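PDB 7AS6: synaptotagmin-1 from Arabidopsis thaliana, which helps maintain plasma membrane integrity during freezing and osmotic stress, and probably binds phospholipids and calcium through its C2 domains, the first of which is described here. Local coordinates for residues K22-L25 and A29-F32; S38-P43 and S65-Q70; K45-K50 and P56-E61; S77-E82 and P87-M92; L97-M100 and H105-F108. One frame throughout, in Å; residues are numbered along the deposited sequence.

Contact 1 (K22-L25 and A29-F32); sequences KKDL and ADPF. With CD (cadmium ion), chain B.
The carboxylates of Asp24 and Asp30 meet across a cadmium ion, their side chains crossing at roughly a right angle and their carboxylate planes turned 38° from one another. Asp24 grips the metal with both oxygens, but unevenly: OD2 of Asp24 stands 2.4 Å from the cadmium, OD1 of Asp24 2.8 Å. Asp30 offers a single oxygen, with its OD2 also 2.4 Å from the ion; OD1 of Asp30 turns away from the metal and accepts a hydrogen bond from the backbone N of Lys52. One bidentate and one monodentate ligand approach the same cation from two parts of one loop, the connection between strands 8-18 and 31-37. In both residues CG lies anti to the carbonyl carbon (chi1 -67° in Asp24, -52° in Asp30), and this swings each carboxylate into the gap between the segments. OD2 of Asp24 also lies 3.7 Å from CA of Ala29. Lys23 NZ makes a long salt bridge of 3.6 Å to Asp24 OD1, a hydrogen bond to Asp80 OD2 and a salt bridge to Glu88. Asp80, Trp81 and Glu82 complete the metal shell, and the same aspartates and Glu82 are the probable calcium ligands, as in other C2 domains, where loops at one end of the beta sandwich form the calcium site. OD2 of Asp24 and OD2 of Asp30 are only 2.8 Å apart with no hydrogen bond between them; shared coordination probably offsets a closeness that would otherwise be repulsive, so the two carboxylates probably rely on the bound cation to sit this close.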
# COMPACT_ATOMS: atom_id res chain seq x y z
N LYS A 22 -0.76 -7.66 -17.17
CA LYS A 22 0.55 -7.93 -17.74
C LYS A 22 1.18 -6.62 -18.19
O LYS A 22 0.52 -5.76 -18.78
CB LYS A 22 0.45 -8.90 -18.91
CG LYS A 22 -0.17 -10.22 -18.55
CD LYS A 22 0.14 -11.26 -19.58
CE LYS A 22 -0.96 -12.29 -19.61
NZ LYS A 22 -2.23 -11.65 -20.02
N LYS A 23 2.44 -6.47 -17.90
CA LYS A 23 3.22 -5.28 -18.24
C LYS A 23 4.51 -5.63 -18.98
O LYS A 23 4.85 -4.96 -19.97
CB LYS A 23 3.52 -4.48 -16.96
CG LYS A 23 3.93 -3.03 -17.18
CD LYS A 23 5.35 -2.74 -16.66
CE LYS A 23 6.40 -2.87 -17.77
NZ LYS A 23 7.74 -2.31 -17.36
N ASP A 24 5.23 -6.66 -18.54
CA ASP A 24 6.45 -7.10 -19.19
C ASP A 24 6.14 -7.92 -20.44
O ASP A 24 5.08 -8.55 -20.55
CB ASP A 24 7.31 -7.94 -18.24
CG ASP A 24 7.86 -7.14 -17.08
OD1 ASP A 24 8.00 -5.90 -17.23
OD2 ASP A 24 8.17 -7.75 -16.01
N LEU A 25 7.10 -7.93 -21.37
CA LEU A 25 6.94 -8.71 -22.59
C LEU A 25 6.91 -10.21 -22.30
O LEU A 25 6.34 -10.99 -23.07
CB LEU A 25 8.07 -8.40 -23.58
CG LEU A 25 8.02 -6.96 -24.10
CD1 LEU A 25 9.29 -6.63 -24.85
CD2 LEU A 25 6.80 -6.76 -25.00
N ALA A 29 4.60 -9.41 -14.68
CA ALA A 29 5.07 -8.22 -13.99
C ALA A 29 5.94 -8.66 -12.82
O ALA A 29 5.98 -9.83 -12.45
CB ALA A 29 3.92 -7.35 -13.51
N ASP A 30 6.67 -7.70 -12.26
CA ASP A 30 7.50 -7.91 -11.09
C ASP A 30 7.09 -6.88 -10.07
O ASP A 30 7.74 -5.83 -9.94
CB ASP A 30 8.99 -7.82 -11.45
CG ASP A 30 9.35 -8.70 -12.63
OD1 ASP A 30 9.37 -9.93 -12.52
OD2 ASP A 30 9.65 -8.18 -13.71
N PRO A 31 5.99 -7.11 -9.34
CA PRO A 31 5.41 -6.04 -8.54
C PRO A 31 6.06 -5.85 -7.18
O PRO A 31 6.48 -6.80 -6.51
CB PRO A 31 3.95 -6.46 -8.38
CG PRO A 31 3.96 -7.94 -8.56
CD PRO A 31 5.02 -8.19 -9.58
N PHE A 32 6.13 -4.58 -6.79
CA PHE A 32 6.33 -4.16 -5.42
C PHE A 32 5.37 -3.00 -5.12
O PHE A 32 4.79 -2.40 -6.03
CB PHE A 32 7.79 -3.76 -5.19
CG PHE A 32 8.24 -2.56 -5.98
CD1 PHE A 32 8.65 -2.69 -7.31
CD2 PHE A 32 8.29 -1.31 -5.39
CE1 PHE A 32 9.09 -1.59 -8.02
CE2 PHE A 32 8.72 -0.21 -6.09
CZ PHE A 32 9.13 -0.35 -7.41
CD CD B . 9.19 -6.02 -14.76

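Contact 2 (S38-P43 and S65-Q70); sequences SEDKIP and SVRDPQ
Asp40 swings its carboxylate toward Arg67 because CG stands anti to the backbone N (chi1 -157°), while Arg67 answers with CG anti to its carbonyl carbon and a chain that runs extended from CG to NE. The two side chains cross at about a right angle, with carboxylate and guanidinium planes 61° apart. OD1 of Asp40 and NH1 of Arg67 form a long salt bridge of 3.7 Å; the oxygen lies well out of the guanidinium plane, so the attraction is one of charge, with no N-H aimed at it. Two waters bridge the rest. One lies at the guanidinium edge, accepting from Arg67 NH1 at 2.8 Å, with a weak further bond to Asp40 OD2. A second donates to Asp40 OD2 at 3.1 Å and accepts from Ser65 N. NE of Arg67 is engaged separately by the backbone O of Arg4. Farther along, OD2 of Asp68 accepts from Gln70 N at 2.9 Å, an Asx turn. The whole is a water-bridged surface contact of the C2 beta sandwich, between the loop that follows strand 31-37 and the end of strand 57-66 with the loop after it, away from the cadmium site, the probable calcium-binding end.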
# COMPACT_ATOMS: atom_id res chain seq x y z
N SER A 38 0.04 10.56 4.13
CA SER A 38 -0.08 11.98 3.84
C SER A 38 0.31 12.80 5.06
O SER A 38 0.24 12.34 6.20
CB SER A 38 -1.50 12.33 3.41
OG SER A 38 -2.43 12.08 4.44
N GLU A 39 0.71 14.05 4.80
CA GLU A 39 1.08 14.96 5.87
C GLU A 39 2.17 14.33 6.74
O GLU A 39 2.04 14.23 7.96
CB GLU A 39 -0.16 15.36 6.69
CG GLU A 39 -1.16 16.26 5.94
CD GLU A 39 -2.50 15.58 5.57
OE1 GLU A 39 -3.19 15.05 6.46
OE2 GLU A 39 -2.86 15.60 4.37
N ASP A 40 3.23 13.86 6.09
CA ASP A 40 4.35 13.21 6.76
C ASP A 40 5.58 13.33 5.87
O ASP A 40 5.48 13.20 4.65
CB ASP A 40 4.06 11.73 7.07
CG ASP A 40 4.91 11.18 8.22
OD1 ASP A 40 5.80 11.91 8.72
OD2 ASP A 40 4.69 10.02 8.63
N LYS A 41 6.73 13.61 6.49
CA LYS A 41 7.98 13.77 5.74
C LYS A 41 8.84 12.52 5.73
O LYS A 41 9.86 12.50 5.03
CB LYS A 41 8.80 14.94 6.31
CG LYS A 41 8.55 16.27 5.60
CD LYS A 41 8.95 16.19 4.14
CE LYS A 41 8.36 17.34 3.35
NZ LYS A 41 8.86 18.67 3.79
N ILE A 42 8.45 11.48 6.47
CA ILE A 42 9.10 10.17 6.39
C ILE A 42 9.11 9.75 4.92
O ILE A 42 8.09 9.90 4.23
CB ILE A 42 8.37 9.12 7.26
CG1 ILE A 42 8.69 9.33 8.74
CG2 ILE A 42 8.79 7.72 6.89
CD1 ILE A 42 10.04 8.76 9.16
N PRO A 43 10.24 9.29 4.39
CA PRO A 43 10.23 8.74 3.03
C PRO A 43 9.28 7.56 2.95
O PRO A 43 9.05 6.85 3.94
CB PRO A 43 11.69 8.30 2.80
CG PRO A 43 12.48 9.01 3.85
CD PRO A 43 11.57 9.19 5.02
N SER A 65 3.80 6.46 12.32
CA SER A 65 3.31 7.32 13.40
C SER A 65 2.11 8.11 12.90
O SER A 65 2.14 8.69 11.81
CB SER A 65 4.41 8.26 13.88
OG SER A 65 5.42 7.56 14.57
N VAL A 66 1.05 8.14 13.70
CA VAL A 66 -0.19 8.82 13.34
C VAL A 66 -0.27 10.12 14.13
O VAL A 66 -0.16 10.11 15.37
CB VAL A 66 -1.42 7.94 13.61
CG1 VAL A 66 -2.67 8.63 13.09
CG2 VAL A 66 -1.24 6.58 12.99
N ARG A 67 -0.48 11.23 13.42
CA ARG A 67 -0.63 12.54 14.03
C ARG A 67 -2.03 13.11 13.92
O ARG A 67 -2.37 14.03 14.68
CB ARG A 67 0.37 13.53 13.42
CG ARG A 67 1.80 13.27 13.89
CD ARG A 67 2.83 14.04 13.09
NE ARG A 67 4.17 13.75 13.59
CZ ARG A 67 4.95 12.77 13.14
NH1 ARG A 67 4.54 11.98 12.16
NH2 ARG A 67 6.15 12.59 13.66
N ASP A 68 -2.86 12.61 13.01
CA ASP A 68 -4.27 12.98 12.97
C ASP A 68 -5.08 11.89 12.27
O ASP A 68 -5.13 11.84 11.03
CB ASP A 68 -4.48 14.31 12.25
CG ASP A 68 -5.84 14.93 12.55
OD1 ASP A 68 -5.87 16.03 13.15
OD2 ASP A 68 -6.87 14.31 12.22
N PRO A 69 -5.73 11.00 13.03
CA PRO A 69 -6.50 9.92 12.39
C PRO A 69 -7.63 10.43 11.52
O PRO A 69 -8.12 9.67 10.67
CB PRO A 69 -7.03 9.11 13.58
CG PRO A 69 -6.18 9.52 14.75
CD PRO A 69 -5.79 10.94 14.50
N GLN A 70 -8.05 11.68 11.69
CA GLN A 70 -9.18 12.21 10.93
C GLN A 70 -8.76 12.68 9.54
O GLN A 70 -9.50 12.49 8.57
CB GLN A 70 -9.82 13.37 11.70
CG GLN A 70 -10.47 12.98 13.01
CD GLN A 70 -11.65 12.05 12.80
OE1 GLN A 70 -12.37 12.17 11.81
NE2 GLN A 70 -11.85 11.11 13.72
O HOH W 1 5.60 7.70 10.45
O HOH W 2 2.29 10.96 10.93

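Contact 3 (K45-K50 and P56-E61); sequences KKTTVK and PEWNEE. With EDO (1,2-ethanediol), chain H; EDO (1,2-ethanediol), chain G.
Trp58 and Glu60 hold the close-packed part of this contact against Thr47 and Thr48. CB of Thr47 lies over the five-membered ring of Trp58, a CH-pi contact 3.9 Å from the ring centroid. At the ring's edge, Trp58 NE1 donates to Thr48 O at 2.9 Å, tilted from the carbonyl plane; Thr47 OG1 reaches that oxygen from the opposite face, so two donors hold it. The extended chain of Glu60 brings its carboxylate to Thr48: OE1 of Glu60 takes Thr48 N on its syn lone pair at 2.8 Å, while OE2 of Glu60 receives the Thr48 hydroxyl OG1 in a very short bond of 2.5 Å. Asn59 and Glu60 both face Val14 in a G1 beta bulge of strand 57-66.

The aliphatic part of Lys50, bent at chi2 (-68°), also packs closely, its CG on Pro56 and its CE 3.4 Å from Trp58 CD1. Its NZ end is the solvent side: it reaches Glu60 OE2 through a water and donates to a 1,2-ethanediol, probably from the crystallisation liquor. Both Glu60 oxygens thus meet donors, and the nearby lysine charge probably helps keep this carboxylate ionised where it ties strand 57-66 to the segment after strand 45-46.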
# COMPACT_ATOMS: atom_id res chain seq x y z
N LYS A 45 7.70 3.90 2.24
CA LYS A 45 8.17 2.54 2.47
C LYS A 45 7.84 1.69 1.26
O LYS A 45 6.95 2.02 0.47
CB LYS A 45 7.48 1.91 3.69
CG LYS A 45 7.18 2.86 4.83
CD LYS A 45 8.41 3.09 5.67
CE LYS A 45 8.03 3.49 7.09
NZ LYS A 45 9.03 2.92 8.03
N LYS A 46 8.52 0.55 1.13
CA LYS A 46 8.13 -0.34 0.06
C LYS A 46 8.25 -1.79 0.47
O LYS A 46 9.05 -2.16 1.34
CB LYS A 46 8.93 -0.05 -1.24
CG LYS A 46 10.42 -0.26 -1.17
CD LYS A 46 11.05 0.07 -2.56
CE LYS A 46 12.50 -0.44 -2.71
NZ LYS A 46 13.03 -0.32 -4.12
N THR A 47 7.43 -2.62 -0.17
CA THR A 47 7.55 -4.06 -0.05
C THR A 47 8.69 -4.59 -0.92
O THR A 47 9.27 -3.87 -1.74
CB THR A 47 6.28 -4.78 -0.48
OG1 THR A 47 6.20 -4.75 -1.90
CG2 THR A 47 5.02 -4.12 0.16
N THR A 48 8.95 -5.88 -0.78
CA THR A 48 9.88 -6.54 -1.66
C THR A 48 9.28 -6.67 -3.05
O THR A 48 8.07 -6.51 -3.26
CB THR A 48 10.24 -7.93 -1.13
OG1 THR A 48 9.04 -8.71 -0.97
CG2 THR A 48 10.94 -7.81 0.20
N VAL A 49 10.17 -6.90 -4.02
CA VAL A 49 9.79 -7.19 -5.40
C VAL A 49 9.42 -8.66 -5.50
O VAL A 49 10.20 -9.51 -5.08
CB VAL A 49 10.96 -6.88 -6.35
CG1 VAL A 49 10.66 -7.41 -7.77
CG2 VAL A 49 11.27 -5.37 -6.40
N LYS A 50 8.26 -8.96 -6.06
CA LYS A 50 7.91 -10.35 -6.38
C LYS A 50 8.07 -10.58 -7.88
O LYS A 50 7.34 -9.99 -8.68
CB LYS A 50 6.47 -10.67 -5.96
CG LYS A 50 6.18 -10.51 -4.48
CD LYS A 50 6.90 -11.54 -3.63
CE LYS A 50 6.50 -11.29 -2.17
NZ LYS A 50 7.13 -12.32 -1.31
N PRO A 56 0.81 -11.45 -6.65
CA PRO A 56 1.81 -11.50 -5.59
C PRO A 56 1.17 -11.63 -4.22
O PRO A 56 0.12 -11.06 -3.94
CB PRO A 56 2.54 -10.17 -5.73
CG PRO A 56 1.49 -9.28 -6.31
CD PRO A 56 0.72 -10.11 -7.25
N GLU A 57 1.85 -12.38 -3.35
CA GLU A 57 1.52 -12.51 -1.94
C GLU A 57 2.71 -12.01 -1.13
O GLU A 57 3.78 -12.61 -1.18
CB GLU A 57 1.22 -13.97 -1.62
CG GLU A 57 0.75 -14.18 -0.23
CD GLU A 57 -0.70 -14.57 -0.20
OE1 GLU A 57 -1.24 -14.91 -1.28
OE2 GLU A 57 -1.29 -14.54 0.90
N TRP A 58 2.53 -10.90 -0.41
CA TRP A 58 3.59 -10.28 0.39
C TRP A 58 3.45 -10.57 1.88
O TRP A 58 4.36 -11.12 2.50
CB TRP A 58 3.60 -8.76 0.21
CG TRP A 58 4.07 -8.27 -1.10
CD1 TRP A 58 5.36 -8.12 -1.50
CD2 TRP A 58 3.26 -7.79 -2.17
NE1 TRP A 58 5.41 -7.61 -2.76
CE2 TRP A 58 4.13 -7.39 -3.20
CE3 TRP A 58 1.88 -7.67 -2.37
CZ2 TRP A 58 3.67 -6.89 -4.41
CZ3 TRP A 58 1.43 -7.17 -3.57
CH2 TRP A 58 2.33 -6.76 -4.57
N ASN A 59 2.32 -10.17 2.47
CA ASN A 59 2.12 -10.23 3.92
C ASN A 59 3.22 -9.49 4.66
O ASN A 59 3.79 -9.98 5.64
CB ASN A 59 2.02 -11.66 4.41
CG ASN A 59 0.72 -12.27 4.01
OD1 ASN A 59 -0.33 -11.64 4.15
ND2 ASN A 59 0.78 -13.46 3.44
N GLU A 60 3.53 -8.31 4.17
CA GLU A 60 4.64 -7.53 4.68
C GLU A 60 4.08 -6.38 5.49
O GLU A 60 3.06 -5.78 5.13
CB GLU A 60 5.53 -7.06 3.51
CG GLU A 60 6.54 -8.14 3.12
CD GLU A 60 7.34 -7.81 1.84
OE1 GLU A 60 7.68 -6.62 1.63
OE2 GLU A 60 7.65 -8.75 1.07
N GLU A 61 4.73 -6.09 6.60
CA GLU A 61 4.15 -5.22 7.61
C GLU A 61 4.98 -3.96 7.75
O GLU A 61 6.21 -4.02 7.78
CB GLU A 61 4.05 -5.94 8.97
CG GLU A 61 2.70 -6.56 9.23
CD GLU A 61 2.19 -6.24 10.64
OE1 GLU A 61 3.02 -6.19 11.57
OE2 GLU A 61 0.95 -6.04 10.80
C1 EDO H . 9.35 -4.40 5.61
O1 EDO H . 8.92 -4.76 6.93
C2 EDO H . 8.57 -5.23 4.60
O2 EDO H . 9.15 -5.10 3.29
C1 EDO G . 6.21 -15.15 -3.55
O1 EDO G . 6.06 -14.79 -2.15
C2 EDO G . 4.91 -15.70 -4.12
O2 EDO G . 3.89 -14.70 -4.04
O HOH W 3 6.80 -11.23 1.24

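Contact 4 (S77-E82 and P87-M92); sequences SVYDWE and PEKMGM. With CD (cadmium ion), chain B.
Val78 O takes two backbone donors from the facing strand, Met90 N at 2.6 Å and Gly91 N at 3.3 Å, while Val78 N returns a bond of 2.7 Å to Gly91 O. Nearer the loop, Asp80 N donates to Glu88 O at 3.0 Å. One side-chain bond joins the strands as well: NZ of Lys89 donates to OH of Tyr79, also at 3.0 Å. At the tip the polar work passes to cadmium, which Asp80 chelates with both carboxylate oxygens. Trp81 adds its backbone O and Glu82 its OE2, and Asp24 and Asp30 supply the rest of the shell. A water lies between Asp80 OD2 and Glu88 N, the latter bond being long.

This is the antiparallel hairpin of strands 73-80 and 88-96 in the C2 sandwich, interrupted by a classic beta bulge in which Met90 and Gly91 both face Val78. The end of strand 73-80 and the loop after it carry Asp80, Trp81 and Glu82, where calcium-binding C2 domains carry acidic ligands.

Packing spreads out from the bulge. On the face bearing Ser77, Tyr79 and Met92, Lys89 lays its CB over the Tyr79 ring, 4.2 Å from the centroid in a CH-pi contact; its CG is anti to the backbone N (chi1 -171°), and bends at chi3 and chi4 then fold the chain across the ring so that NZ reaches its hydroxyl. CD1 of Tyr79 also meets CB of Pro87. Met92 CB rests 3.6 Å from Ser77 OG. On the Met90 side, SD approaches CB of Asp80 at 4.0 Å, behind the metal-binding carboxylate.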
# COMPACT_ATOMS: atom_id res chain seq x y z
N SER A 77 0.89 2.43 -3.96
CA SER A 77 1.18 2.47 -5.38
C SER A 77 1.90 1.19 -5.76
O SER A 77 2.92 0.84 -5.17
CB SER A 77 2.02 3.69 -5.72
OG SER A 77 1.31 4.86 -5.38
N VAL A 78 1.34 0.48 -6.72
CA VAL A 78 1.96 -0.74 -7.20
C VAL A 78 2.82 -0.40 -8.42
O VAL A 78 2.34 0.23 -9.37
CB VAL A 78 0.90 -1.79 -7.54
CG1 VAL A 78 1.58 -3.08 -7.96
CG2 VAL A 78 -0.01 -2.03 -6.31
N TYR A 79 4.10 -0.75 -8.35
CA TYR A 79 5.06 -0.52 -9.41
C TYR A 79 5.55 -1.85 -9.95
O TYR A 79 5.52 -2.87 -9.25
CB TYR A 79 6.29 0.25 -8.92
CG TYR A 79 6.06 1.70 -8.63
CD1 TYR A 79 6.42 2.66 -9.55
CD2 TYR A 79 5.49 2.11 -7.44
CE1 TYR A 79 6.22 4.00 -9.30
CE2 TYR A 79 5.28 3.46 -7.18
CZ TYR A 79 5.66 4.39 -8.12
OH TYR A 79 5.46 5.74 -7.89
N ASP A 80 6.02 -1.83 -11.18
CA ASP A 80 6.74 -2.95 -11.76
C ASP A 80 8.24 -2.71 -11.64
O ASP A 80 8.74 -1.66 -12.07
CB ASP A 80 6.41 -3.13 -13.24
CG ASP A 80 7.32 -4.13 -13.91
OD1 ASP A 80 7.04 -5.33 -13.71
OD2 ASP A 80 8.31 -3.76 -14.59
N TRP A 81 8.95 -3.69 -11.14
CA TRP A 81 10.41 -3.59 -11.11
C TRP A 81 11.03 -3.99 -12.45
O TRP A 81 10.59 -4.92 -13.11
CB TRP A 81 10.95 -4.48 -10.00
CG TRP A 81 12.44 -4.68 -9.97
CD1 TRP A 81 13.35 -3.92 -9.30
CD2 TRP A 81 13.18 -5.76 -10.55
NE1 TRP A 81 14.61 -4.45 -9.44
CE2 TRP A 81 14.53 -5.59 -10.19
CE3 TRP A 81 12.82 -6.87 -11.33
CZ2 TRP A 81 15.52 -6.47 -10.59
CZ3 TRP A 81 13.82 -7.75 -11.73
CH2 TRP A 81 15.15 -7.54 -11.37
N GLU A 82 12.07 -3.27 -12.85
CA GLU A 82 12.99 -3.73 -13.88
C GLU A 82 14.38 -3.40 -13.39
O GLU A 82 14.57 -2.42 -12.67
CB GLU A 82 12.75 -3.05 -15.24
CG GLU A 82 11.55 -3.58 -15.99
CD GLU A 82 11.76 -5.01 -16.42
OE1 GLU A 82 12.91 -5.38 -16.73
OE2 GLU A 82 10.78 -5.77 -16.47
N PRO A 87 11.16 2.13 -12.34
CA PRO A 87 9.91 1.40 -12.18
C PRO A 87 8.74 2.20 -12.71
O PRO A 87 8.64 3.41 -12.47
CB PRO A 87 9.82 1.19 -10.67
CG PRO A 87 11.24 1.11 -10.24
CD PRO A 87 11.97 2.11 -11.10
N GLU A 88 7.87 1.54 -13.45
CA GLU A 88 6.66 2.15 -13.97
C GLU A 88 5.50 1.80 -13.06
O GLU A 88 5.32 0.63 -12.71
CB GLU A 88 6.36 1.68 -15.39
CG GLU A 88 6.76 2.69 -16.45
CD GLU A 88 7.87 2.19 -17.36
OE1 GLU A 88 8.01 0.95 -17.52
OE2 GLU A 88 8.60 3.04 -17.92
N LYS A 89 4.74 2.81 -12.66
CA LYS A 89 3.59 2.59 -11.79
C LYS A 89 2.55 1.76 -12.54
O LYS A 89 2.28 2.01 -13.72
CB LYS A 89 2.99 3.93 -11.35
CG LYS A 89 1.91 3.82 -10.28
CD LYS A 89 1.31 5.19 -9.92
CE LYS A 89 2.39 6.27 -9.77
NZ LYS A 89 2.66 6.67 -8.36
N MET A 90 2.00 0.75 -11.87
CA MET A 90 0.95 -0.05 -12.48
C MET A 90 -0.42 0.36 -12.01
O MET A 90 -1.40 0.13 -12.72
CB MET A 90 1.16 -1.53 -12.18
CG MET A 90 2.51 -2.08 -12.65
SD MET A 90 2.63 -3.83 -12.18
CE MET A 90 1.42 -4.52 -13.31
N GLY A 91 -0.51 0.99 -10.85
CA GLY A 91 -1.79 1.39 -10.30
C GLY A 91 -1.63 1.86 -8.87
O GLY A 91 -0.58 1.69 -8.24
N MET A 92 -2.70 2.45 -8.35
CA MET A 92 -2.61 3.04 -7.03
C MET A 92 -4.01 3.25 -6.47
O MET A 92 -5.01 3.18 -7.19
CB MET A 92 -1.85 4.35 -7.08
CG MET A 92 -2.50 5.29 -8.05
SD MET A 92 -2.79 6.81 -7.18
CE MET A 92 -1.11 7.44 -7.20
CD CD B . 9.19 -6.02 -14.76
O HOH W 4 8.80 -1.10 -15.14

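Contact 5 (L97-M100 and H105-F108); sequences LKEM and HKAF. With NI (nickel (II) ion), chain D.
A short 3-10 turn, residues 97-99, in the connection between strands 88-96 and 106-111 of the C2 sandwich, packs here against Lys106 and Phe108 of strand 106-111. Glu99 provides the turn's side of the contact. The Lys106 chain is extended beyond CG, which stands anti to the backbone N (chi1 -171°), and this length carries NZ across to the turn. There Lys106 NZ donates to the backbone O of Glu99 at 3.0 Å, lying in the carbonyl plane with a C=O...donor angle of 145°. The same ammonium forms a salt bridge of 3.5 Å with OE2 of Glu99, whose chain bends at chi2 (-65°) to bring the carboxylate round while the two side chains pass at a slant. Phe108 adds the apolar part: its CE1 touches CB of Glu99 at 3.9 Å, and Glu99 O lies in the plane of the ring at its edge, 3.8 Å from CZ. The turn itself is closed by a bond from Met100 N to Leu97 O. Just before Lys106, His105 takes no part in the contact and binds a nickel ion through NE2, 2.5 Å away. Glu99 O thus faces an ammonium donor and the edge of an aromatic ring, a setting that suits its partial negative charge, while one lysine probably balances both this carbonyl dipole and the adjacent carboxylate.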
# COMPACT_ATOMS: atom_id res chain seq x y z
N LEU A 97 -7.18 7.11 7.11
CA LEU A 97 -7.06 6.51 8.43
C LEU A 97 -8.34 6.63 9.24
O LEU A 97 -8.51 5.89 10.21
CB LEU A 97 -5.88 7.14 9.18
CG LEU A 97 -4.49 6.93 8.56
CD1 LEU A 97 -3.40 7.28 9.57
CD2 LEU A 97 -4.35 5.49 8.08
N LYS A 98 -9.27 7.52 8.87
CA LYS A 98 -10.53 7.60 9.60
C LYS A 98 -11.37 6.33 9.44
O LYS A 98 -12.43 6.23 10.06
CB LYS A 98 -11.34 8.83 9.17
CG LYS A 98 -11.98 8.75 7.78
CD LYS A 98 -12.57 10.10 7.37
CE LYS A 98 -13.08 10.10 5.94
NZ LYS A 98 -13.02 11.47 5.32
N GLU A 99 -10.91 5.38 8.64
CA GLU A 99 -11.51 4.05 8.56
C GLU A 99 -10.88 3.06 9.53
O GLU A 99 -11.38 1.94 9.65
CB GLU A 99 -11.40 3.52 7.13
CG GLU A 99 -12.32 4.20 6.12
CD GLU A 99 -13.79 3.96 6.42
OE1 GLU A 99 -14.56 4.94 6.45
OE2 GLU A 99 -14.18 2.78 6.63
N MET A 100 -9.77 3.42 10.19
CA MET A 100 -9.14 2.57 11.20
C MET A 100 -10.11 2.28 12.34
O MET A 100 -11.08 3.01 12.57
CB MET A 100 -7.90 3.24 11.80
CG MET A 100 -6.71 3.49 10.88
SD MET A 100 -5.37 4.25 11.84
CE MET A 100 -6.19 5.69 12.52
N HIS A 105 -7.82 -5.75 13.82
CA HIS A 105 -7.36 -5.93 12.44
C HIS A 105 -8.53 -5.69 11.51
O HIS A 105 -9.56 -6.36 11.60
CB HIS A 105 -6.80 -7.34 12.24
CG HIS A 105 -5.77 -7.72 13.25
ND1 HIS A 105 -4.42 -7.50 13.06
CD2 HIS A 105 -5.89 -8.30 14.46
CE1 HIS A 105 -3.76 -7.92 14.12
NE2 HIS A 105 -4.62 -8.42 14.98
N LYS A 106 -8.40 -4.70 10.63
CA LYS A 106 -9.44 -4.40 9.66
C LYS A 106 -8.84 -4.50 8.27
O LYS A 106 -7.86 -3.82 7.95
CB LYS A 106 -10.04 -3.01 9.90
CG LYS A 106 -11.29 -2.72 9.06
CD LYS A 106 -12.12 -1.58 9.65
CE LYS A 106 -13.19 -1.11 8.67
NZ LYS A 106 -13.78 0.22 9.04
N ALA A 107 -9.44 -5.35 7.44
CA ALA A 107 -8.95 -5.63 6.10
C ALA A 107 -9.72 -4.79 5.09
O ALA A 107 -10.91 -4.55 5.26
CB ALA A 107 -9.11 -7.12 5.78
N PHE A 108 -9.01 -4.35 4.05
CA PHE A 108 -9.59 -3.54 2.98
C PHE A 108 -9.15 -4.10 1.64
O PHE A 108 -8.03 -4.62 1.51
CB PHE A 108 -9.16 -2.06 3.07
CG PHE A 108 -9.43 -1.42 4.40
CD1 PHE A 108 -10.63 -0.75 4.63
CD2 PHE A 108 -8.50 -1.49 5.42
CE1 PHE A 108 -10.89 -0.16 5.86
CE2 PHE A 108 -8.75 -0.89 6.66
CZ PHE A 108 -9.95 -0.23 6.87
NI NI D . -3.98 -9.34 17.20

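Contacts 1 and 4, with centres 8 Å apart, build a single cadmium site from two sides: Asp30 N lies 2.8 Å from Asp80 OD1 and Asp30 O lies 2.7 Å from Trp81 N, both probable hydrogen bonds that couple the ligand loops directly. Contact 3 adjoins this end, its centre 14 Å from that of contact 1, through a probable bond from Lys50 N to Pro31 O and packing of Val49 on Trp81. Contacts 2 and 5 belong to the other end, with centres 15 Å apart, and pack through Pro69 on Met100 and Val66 on Leu97. Contacts 1 and 2 lie about 30 Å apart, centre to centre, while strand 57-66 runs from contact 3 to contact 2.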